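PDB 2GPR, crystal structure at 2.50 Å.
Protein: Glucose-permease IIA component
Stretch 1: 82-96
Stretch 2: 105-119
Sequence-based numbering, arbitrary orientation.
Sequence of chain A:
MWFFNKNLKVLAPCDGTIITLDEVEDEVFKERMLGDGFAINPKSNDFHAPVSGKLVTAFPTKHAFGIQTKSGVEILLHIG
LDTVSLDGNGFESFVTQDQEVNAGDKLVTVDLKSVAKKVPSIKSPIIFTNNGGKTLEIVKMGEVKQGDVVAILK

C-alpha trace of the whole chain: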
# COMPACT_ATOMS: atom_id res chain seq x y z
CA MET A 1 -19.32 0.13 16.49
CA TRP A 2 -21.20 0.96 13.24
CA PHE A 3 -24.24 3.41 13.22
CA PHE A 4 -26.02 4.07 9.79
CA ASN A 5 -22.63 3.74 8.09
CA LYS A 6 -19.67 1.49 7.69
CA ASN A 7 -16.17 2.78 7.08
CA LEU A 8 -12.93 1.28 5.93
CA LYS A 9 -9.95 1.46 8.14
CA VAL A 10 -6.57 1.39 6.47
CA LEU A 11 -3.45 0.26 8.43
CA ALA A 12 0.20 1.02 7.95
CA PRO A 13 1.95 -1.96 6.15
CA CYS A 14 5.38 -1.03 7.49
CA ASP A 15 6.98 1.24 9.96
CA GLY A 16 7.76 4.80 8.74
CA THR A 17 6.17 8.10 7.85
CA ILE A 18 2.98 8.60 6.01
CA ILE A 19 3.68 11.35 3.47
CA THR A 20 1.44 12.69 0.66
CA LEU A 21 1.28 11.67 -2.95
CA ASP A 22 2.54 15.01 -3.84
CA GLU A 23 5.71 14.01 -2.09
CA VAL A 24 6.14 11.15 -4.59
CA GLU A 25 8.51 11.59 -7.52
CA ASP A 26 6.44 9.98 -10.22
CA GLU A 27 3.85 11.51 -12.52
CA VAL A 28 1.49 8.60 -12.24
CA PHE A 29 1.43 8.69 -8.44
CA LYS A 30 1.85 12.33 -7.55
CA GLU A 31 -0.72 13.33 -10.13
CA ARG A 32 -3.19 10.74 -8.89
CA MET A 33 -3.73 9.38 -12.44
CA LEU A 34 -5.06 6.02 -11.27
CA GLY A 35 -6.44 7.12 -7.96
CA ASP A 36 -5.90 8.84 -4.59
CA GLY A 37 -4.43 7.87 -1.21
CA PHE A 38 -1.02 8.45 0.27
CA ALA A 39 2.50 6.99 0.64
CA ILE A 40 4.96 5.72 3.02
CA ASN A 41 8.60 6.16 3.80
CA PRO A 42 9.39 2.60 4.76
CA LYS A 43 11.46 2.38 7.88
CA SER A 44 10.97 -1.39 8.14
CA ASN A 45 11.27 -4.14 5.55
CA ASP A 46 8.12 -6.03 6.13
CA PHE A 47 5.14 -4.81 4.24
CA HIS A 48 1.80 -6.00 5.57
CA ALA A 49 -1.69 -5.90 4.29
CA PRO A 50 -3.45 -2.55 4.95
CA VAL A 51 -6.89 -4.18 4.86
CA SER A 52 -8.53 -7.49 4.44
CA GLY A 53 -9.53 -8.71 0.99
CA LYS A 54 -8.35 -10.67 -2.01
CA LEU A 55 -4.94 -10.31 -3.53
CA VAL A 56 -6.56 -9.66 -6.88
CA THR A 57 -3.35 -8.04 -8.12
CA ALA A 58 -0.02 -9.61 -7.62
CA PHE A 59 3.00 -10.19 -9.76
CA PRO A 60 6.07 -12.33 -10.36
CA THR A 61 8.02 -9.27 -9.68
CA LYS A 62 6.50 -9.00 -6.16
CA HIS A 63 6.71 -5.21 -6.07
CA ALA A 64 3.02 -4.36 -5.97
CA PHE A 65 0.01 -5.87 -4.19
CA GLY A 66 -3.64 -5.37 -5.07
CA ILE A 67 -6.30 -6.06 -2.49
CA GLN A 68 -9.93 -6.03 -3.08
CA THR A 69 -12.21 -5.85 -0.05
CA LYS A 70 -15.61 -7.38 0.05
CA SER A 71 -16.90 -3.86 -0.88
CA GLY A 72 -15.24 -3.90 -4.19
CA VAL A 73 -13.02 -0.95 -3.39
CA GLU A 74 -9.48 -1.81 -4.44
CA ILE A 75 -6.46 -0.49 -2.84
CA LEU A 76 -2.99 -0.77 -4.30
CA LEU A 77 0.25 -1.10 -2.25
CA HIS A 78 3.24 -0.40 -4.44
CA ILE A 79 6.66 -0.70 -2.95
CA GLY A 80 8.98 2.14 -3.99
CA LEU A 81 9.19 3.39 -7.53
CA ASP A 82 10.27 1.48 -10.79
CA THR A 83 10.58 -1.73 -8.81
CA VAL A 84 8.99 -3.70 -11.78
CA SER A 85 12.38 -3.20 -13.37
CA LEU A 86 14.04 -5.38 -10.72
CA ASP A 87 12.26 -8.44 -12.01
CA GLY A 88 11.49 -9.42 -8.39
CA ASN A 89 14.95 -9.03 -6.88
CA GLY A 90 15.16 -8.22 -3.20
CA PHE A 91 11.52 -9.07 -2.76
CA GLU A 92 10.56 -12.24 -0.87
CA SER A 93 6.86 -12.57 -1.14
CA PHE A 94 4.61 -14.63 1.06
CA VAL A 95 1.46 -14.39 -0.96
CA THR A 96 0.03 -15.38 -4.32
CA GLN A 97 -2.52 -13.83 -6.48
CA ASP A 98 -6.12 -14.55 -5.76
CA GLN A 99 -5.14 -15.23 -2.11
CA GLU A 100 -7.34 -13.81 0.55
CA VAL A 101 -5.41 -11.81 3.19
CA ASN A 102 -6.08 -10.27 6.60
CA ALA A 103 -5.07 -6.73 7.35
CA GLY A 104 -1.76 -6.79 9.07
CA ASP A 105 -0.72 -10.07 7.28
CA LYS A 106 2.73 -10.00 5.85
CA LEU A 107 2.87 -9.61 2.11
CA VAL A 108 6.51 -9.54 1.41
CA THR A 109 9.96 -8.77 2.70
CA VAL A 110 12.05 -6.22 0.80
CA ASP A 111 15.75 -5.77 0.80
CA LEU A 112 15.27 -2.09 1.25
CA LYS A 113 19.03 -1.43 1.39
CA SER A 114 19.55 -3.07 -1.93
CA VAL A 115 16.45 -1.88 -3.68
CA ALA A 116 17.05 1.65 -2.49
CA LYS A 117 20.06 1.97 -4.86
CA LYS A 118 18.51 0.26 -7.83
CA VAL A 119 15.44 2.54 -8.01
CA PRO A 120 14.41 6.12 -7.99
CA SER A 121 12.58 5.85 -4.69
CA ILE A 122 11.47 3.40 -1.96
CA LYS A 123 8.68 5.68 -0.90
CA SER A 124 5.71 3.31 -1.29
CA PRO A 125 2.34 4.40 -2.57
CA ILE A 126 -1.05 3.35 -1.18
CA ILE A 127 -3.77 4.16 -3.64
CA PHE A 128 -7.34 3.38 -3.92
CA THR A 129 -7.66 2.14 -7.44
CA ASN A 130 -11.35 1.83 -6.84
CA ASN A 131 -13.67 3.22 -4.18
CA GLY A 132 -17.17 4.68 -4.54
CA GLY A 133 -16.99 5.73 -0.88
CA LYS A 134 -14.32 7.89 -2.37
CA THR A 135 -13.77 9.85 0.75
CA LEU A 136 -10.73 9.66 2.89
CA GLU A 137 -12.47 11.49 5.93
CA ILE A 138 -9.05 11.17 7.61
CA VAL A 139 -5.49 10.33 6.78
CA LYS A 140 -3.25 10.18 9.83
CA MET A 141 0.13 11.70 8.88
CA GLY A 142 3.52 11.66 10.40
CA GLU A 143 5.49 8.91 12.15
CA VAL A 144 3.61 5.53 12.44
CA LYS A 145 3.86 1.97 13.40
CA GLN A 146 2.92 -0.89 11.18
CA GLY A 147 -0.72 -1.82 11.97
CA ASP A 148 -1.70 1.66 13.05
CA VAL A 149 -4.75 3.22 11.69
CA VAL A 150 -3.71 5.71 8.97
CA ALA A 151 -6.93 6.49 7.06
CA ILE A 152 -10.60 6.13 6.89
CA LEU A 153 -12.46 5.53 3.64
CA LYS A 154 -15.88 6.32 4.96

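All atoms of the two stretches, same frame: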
# COMPACT_ATOMS: atom_id res chain seq x y z
N ASP A 82 9.59 2.26 -9.72
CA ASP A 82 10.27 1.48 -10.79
C ASP A 82 10.61 0.05 -10.49
O ASP A 82 11.12 -0.64 -11.35
CB ASP A 82 11.40 2.18 -11.59
CG ASP A 82 10.91 2.93 -12.78
OD1 ASP A 82 9.71 3.04 -13.07
OD2 ASP A 82 11.89 3.54 -13.43
N THR A 83 10.34 -0.37 -9.28
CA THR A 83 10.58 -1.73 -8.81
C THR A 83 10.23 -2.89 -9.79
O THR A 83 10.80 -3.99 -9.65
CB THR A 83 9.84 -1.89 -7.49
OG1 THR A 83 8.56 -1.25 -7.61
CG2 THR A 83 10.64 -1.17 -6.42
N VAL A 84 9.30 -2.67 -10.79
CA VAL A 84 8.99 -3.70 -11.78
C VAL A 84 10.27 -4.08 -12.56
O VAL A 84 10.49 -5.21 -12.96
CB VAL A 84 7.88 -3.28 -12.75
CG1 VAL A 84 8.45 -2.31 -13.77
CG2 VAL A 84 7.33 -4.50 -13.49
N SER A 85 11.11 -3.10 -12.72
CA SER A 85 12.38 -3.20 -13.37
C SER A 85 13.30 -4.24 -12.76
O SER A 85 14.22 -4.71 -13.42
CB SER A 85 13.09 -1.93 -13.10
OG SER A 85 13.35 -1.88 -11.70
N LEU A 86 13.15 -4.49 -11.47
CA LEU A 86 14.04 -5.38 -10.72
C LEU A 86 13.79 -6.84 -10.98
O LEU A 86 14.53 -7.72 -10.53
CB LEU A 86 14.05 -5.07 -9.19
CG LEU A 86 14.34 -3.65 -8.92
CD1 LEU A 86 15.13 -3.58 -7.65
CD2 LEU A 86 15.21 -3.15 -10.04
N ASP A 87 12.70 -7.09 -11.70
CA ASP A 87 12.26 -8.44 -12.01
C ASP A 87 12.12 -9.33 -10.72
O ASP A 87 12.37 -10.52 -10.66
CB ASP A 87 13.26 -9.13 -12.94
CG ASP A 87 12.75 -8.96 -14.37
OD1 ASP A 87 11.54 -9.34 -14.66
OD2 ASP A 87 13.48 -8.40 -15.26
N GLY A 88 11.69 -8.70 -9.63
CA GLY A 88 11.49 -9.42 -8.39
C GLY A 88 12.73 -9.65 -7.51
O GLY A 88 12.74 -10.57 -6.68
N ASN A 89 13.74 -8.82 -7.65
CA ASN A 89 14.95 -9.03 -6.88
C ASN A 89 15.07 -8.18 -5.63
O ASN A 89 15.19 -6.96 -5.68
CB ASN A 89 16.19 -8.98 -7.77
CG ASN A 89 17.49 -9.13 -7.02
OD1 ASN A 89 17.57 -9.77 -5.94
ND2 ASN A 89 18.49 -8.41 -7.53
N GLY A 90 15.08 -8.86 -4.50
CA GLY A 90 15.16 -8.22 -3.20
C GLY A 90 13.86 -8.41 -2.46
O GLY A 90 13.78 -8.23 -1.24
N PHE A 91 12.85 -8.79 -3.24
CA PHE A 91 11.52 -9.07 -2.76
C PHE A 91 11.40 -10.55 -2.43
O PHE A 91 11.86 -11.38 -3.19
CB PHE A 91 10.47 -8.71 -3.86
CG PHE A 91 10.55 -7.27 -4.28
CD1 PHE A 91 11.62 -6.82 -5.06
CD2 PHE A 91 9.54 -6.37 -3.93
CE1 PHE A 91 11.69 -5.48 -5.46
CE2 PHE A 91 9.61 -5.02 -4.29
CZ PHE A 91 10.70 -4.59 -5.04
N GLU A 92 10.82 -10.87 -1.30
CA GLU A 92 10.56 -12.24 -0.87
C GLU A 92 9.13 -12.24 -0.53
O GLU A 92 8.77 -11.70 0.50
CB GLU A 92 11.35 -12.60 0.40
CG GLU A 92 12.48 -13.63 0.17
CD GLU A 92 12.03 -14.87 -0.61
OE1 GLU A 92 10.98 -15.46 -0.37
OE2 GLU A 92 12.89 -15.22 -1.57
N SER A 93 8.28 -12.67 -1.43
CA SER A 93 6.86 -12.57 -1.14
C SER A 93 6.38 -13.73 -0.31
O SER A 93 7.09 -14.77 -0.21
CB SER A 93 5.99 -12.40 -2.38
OG SER A 93 5.35 -13.62 -2.70
N PHE A 94 5.17 -13.56 0.27
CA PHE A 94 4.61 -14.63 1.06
C PHE A 94 3.19 -14.94 0.66
O PHE A 94 2.50 -15.74 1.34
CB PHE A 94 4.68 -14.34 2.55
CG PHE A 94 6.08 -14.12 3.00
CD1 PHE A 94 6.89 -15.20 3.33
CD2 PHE A 94 6.61 -12.84 3.05
CE1 PHE A 94 8.20 -14.98 3.75
CE2 PHE A 94 7.93 -12.60 3.45
CZ PHE A 94 8.73 -13.69 3.78
N VAL A 95 2.80 -14.32 -0.47
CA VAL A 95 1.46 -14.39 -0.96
C VAL A 95 1.41 -14.71 -2.45
O VAL A 95 2.40 -14.56 -3.18
CB VAL A 95 0.82 -13.02 -0.69
CG1 VAL A 95 0.48 -12.86 0.80
CG2 VAL A 95 1.84 -11.94 -1.09
N THR A 96 0.24 -15.10 -2.91
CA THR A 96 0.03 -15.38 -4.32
C THR A 96 -1.25 -14.73 -4.74
O THR A 96 -2.14 -14.52 -3.93
CB THR A 96 -0.10 -16.88 -4.63
OG1 THR A 96 0.77 -17.64 -3.83
CG2 THR A 96 0.20 -17.14 -6.07
N ASP A 105 -1.48 -8.88 7.71
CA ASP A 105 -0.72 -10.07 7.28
C ASP A 105 0.50 -9.61 6.52
O ASP A 105 0.50 -8.52 5.97
CB ASP A 105 -1.46 -11.03 6.36
CG ASP A 105 -2.51 -11.80 7.05
OD1 ASP A 105 -2.34 -11.83 8.33
OD2 ASP A 105 -3.44 -12.26 6.46
N LYS A 106 1.55 -10.40 6.52
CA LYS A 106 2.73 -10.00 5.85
C LYS A 106 2.58 -10.24 4.38
O LYS A 106 2.12 -11.31 3.98
CB LYS A 106 3.92 -10.72 6.40
CG LYS A 106 5.21 -10.03 6.03
CD LYS A 106 6.41 -10.56 6.78
CE LYS A 106 6.33 -12.04 7.07
NZ LYS A 106 7.31 -12.48 8.08
N LEU A 107 2.98 -9.30 3.52
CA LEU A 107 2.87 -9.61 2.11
C LEU A 107 4.21 -10.07 1.59
O LEU A 107 4.36 -11.16 1.01
CB LEU A 107 2.33 -8.45 1.30
CG LEU A 107 1.00 -8.02 1.86
CD1 LEU A 107 0.54 -6.73 1.21
CD2 LEU A 107 -0.03 -9.14 1.70
N VAL A 108 5.20 -9.25 1.88
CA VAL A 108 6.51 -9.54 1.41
C VAL A 108 7.61 -8.90 2.28
O VAL A 108 7.36 -8.04 3.15
CB VAL A 108 6.60 -9.03 -0.02
CG1 VAL A 108 6.37 -7.55 0.06
CG2 VAL A 108 7.92 -9.34 -0.73
N THR A 109 8.84 -9.33 2.03
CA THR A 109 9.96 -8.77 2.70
C THR A 109 10.91 -8.20 1.65
O THR A 109 11.31 -8.88 0.70
CB THR A 109 10.63 -9.75 3.68
OG1 THR A 109 9.62 -10.44 4.39
CG2 THR A 109 11.60 -9.00 4.64
N VAL A 110 11.19 -6.90 1.78
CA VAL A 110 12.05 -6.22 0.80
C VAL A 110 13.45 -5.86 1.26
O VAL A 110 13.64 -5.18 2.25
CB VAL A 110 11.41 -4.96 0.27
CG1 VAL A 110 12.28 -4.40 -0.84
CG2 VAL A 110 10.03 -5.29 -0.25
N ASP A 111 14.43 -6.20 0.45
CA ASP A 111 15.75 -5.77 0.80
C ASP A 111 15.84 -4.32 0.47
O ASP A 111 16.46 -3.96 -0.53
CB ASP A 111 16.84 -6.51 0.06
CG ASP A 111 18.21 -6.25 0.59
OD1 ASP A 111 18.45 -5.04 1.00
OD2 ASP A 111 19.10 -7.04 0.46
N LEU A 112 15.29 -3.51 1.37
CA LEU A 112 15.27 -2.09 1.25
C LEU A 112 16.63 -1.50 0.93
O LEU A 112 16.72 -0.65 0.02
CB LEU A 112 14.58 -1.40 2.43
CG LEU A 112 13.24 -0.80 2.03
CD1 LEU A 112 12.43 -1.81 1.24
CD2 LEU A 112 12.46 -0.31 3.26
N LYS A 113 17.69 -1.94 1.66
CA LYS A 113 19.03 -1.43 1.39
C LYS A 113 19.43 -1.65 -0.04
O LYS A 113 19.97 -0.77 -0.67
CB LYS A 113 20.13 -1.97 2.27
CG LYS A 113 21.53 -1.59 1.75
CD LYS A 113 22.68 -2.05 2.67
CE LYS A 113 24.07 -1.85 2.08
NZ LYS A 113 24.54 -0.45 2.06
N SER A 114 19.19 -2.84 -0.55
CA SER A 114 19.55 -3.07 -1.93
C SER A 114 18.70 -2.28 -2.87
O SER A 114 19.19 -1.43 -3.61
CB SER A 114 19.54 -4.54 -2.25
OG SER A 114 20.13 -5.24 -1.16
N VAL A 115 17.42 -2.55 -2.82
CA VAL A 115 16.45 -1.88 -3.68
C VAL A 115 16.61 -0.39 -3.76
O VAL A 115 16.45 0.20 -4.83
CB VAL A 115 15.06 -2.20 -3.23
CG1 VAL A 115 14.11 -1.70 -4.26
CG2 VAL A 115 14.94 -3.69 -3.08
N ALA A 116 16.90 0.21 -2.62
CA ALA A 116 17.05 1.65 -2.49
C ALA A 116 18.05 2.28 -3.48
O ALA A 116 17.95 3.47 -3.85
CB ALA A 116 17.34 2.01 -1.04
N LYS A 117 19.04 1.49 -3.92
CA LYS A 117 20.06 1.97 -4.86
C LYS A 117 19.67 1.75 -6.31
O LYS A 117 19.94 2.58 -7.20
CB LYS A 117 21.47 1.46 -4.57
CG LYS A 117 21.53 0.02 -4.10
CD LYS A 117 21.67 -0.96 -5.26
CE LYS A 117 22.69 -2.09 -5.02
NZ LYS A 117 23.47 -2.44 -6.23
N LYS A 118 18.98 0.63 -6.52
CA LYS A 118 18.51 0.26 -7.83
C LYS A 118 17.37 1.14 -8.39
O LYS A 118 17.21 1.29 -9.60
CB LYS A 118 18.18 -1.22 -7.86
CG LYS A 118 19.44 -2.06 -7.71
CD LYS A 118 19.15 -3.54 -7.60
CE LYS A 118 20.31 -4.36 -7.06
NZ LYS A 118 19.93 -5.77 -6.81
N VAL A 119 16.57 1.76 -7.53
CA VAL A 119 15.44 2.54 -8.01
C VAL A 119 15.43 3.99 -7.59
O VAL A 119 16.14 4.43 -6.69
CB VAL A 119 14.14 1.88 -7.58
CG1 VAL A 119 14.03 0.51 -8.24
CG2 VAL A 119 14.13 1.77 -6.06

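The two stretches meet in two ways. Strand 91-93 pairs with strand 106-110, and the 3-10 segment 83-86 packs against helix 112-118 and Val 119. Together they bury 815 Å².

Backbone hydrogen bonds hold the strands, which run antiparallel with 157° between their directions. Glu 92 and Thr 109 form the hydrogen-bonded pair: Glu 92 N donates to Thr 109 O at 2.9 Å, and Thr 109 N donates to Glu 92 O at 2.8 Å. The position of Glu 92 O is less sure. The ladder continues beyond this pair at both ends. Asp 111 N donates to Gly 90 O at 2.7 Å, and Phe 94 N donates to Leu 107 O at 2.6 Å. Phe 91 with Val 110 and Ser 93 with Val 108 are non-hydrogen-bonded pairs.

Gly 90 lies close to the other stretch. An ideal CB here would sit 3.1 Å from Val 115 CG2, which is tight. Its backbone angles, phi 112° and psi -17°, by themselves call for glycine.

Apolar contacts gather on the sheet face that carries Phe 91, Ser 93, Val 108 and Val 110. Phe 91 CD2 is 3.9 Å from Val 110 CG2, and Val 110 CG1 lies over one face of the ring. Phe 91 CB is 4.1 Å from Val 108 CG2. The helix adds Val 115, whose CG2 is 4.4 Å from Phe 91 CE1. Leu 86 points toward the helix: its CD1 is 4.0 Å from Val 115 CG1 and 3.9 Å from Lys 118 CB. Val 119 CG1 is 4.2 Å from both Leu 86 CG and Thr 83 CG2. Near the other end of the contact, Val 95 CG1 is 3.9 Å from Leu 107 CD2.

The Phe 94 ring has polar and charged neighbours. Lys 106 lies over one face, with its CE 4.3 Å from the Phe 94 ring centroid in a CH-pi contact. Lys 106 NZ is 4.9 Å from the Phe 94 ring centroid, 20° off the ring normal, a cation-pi arrangement. Thr 109 OG1 lies at the ring edge, 2.9 Å from Phe 94 CE2.

Side-chain bonds also form within each stretch. Asp 111 caps the helix, its OD1 accepting from Ser 114 N at 2.8 Å. Ser 85 OG donates to Asp 82 O at 2.6 Å.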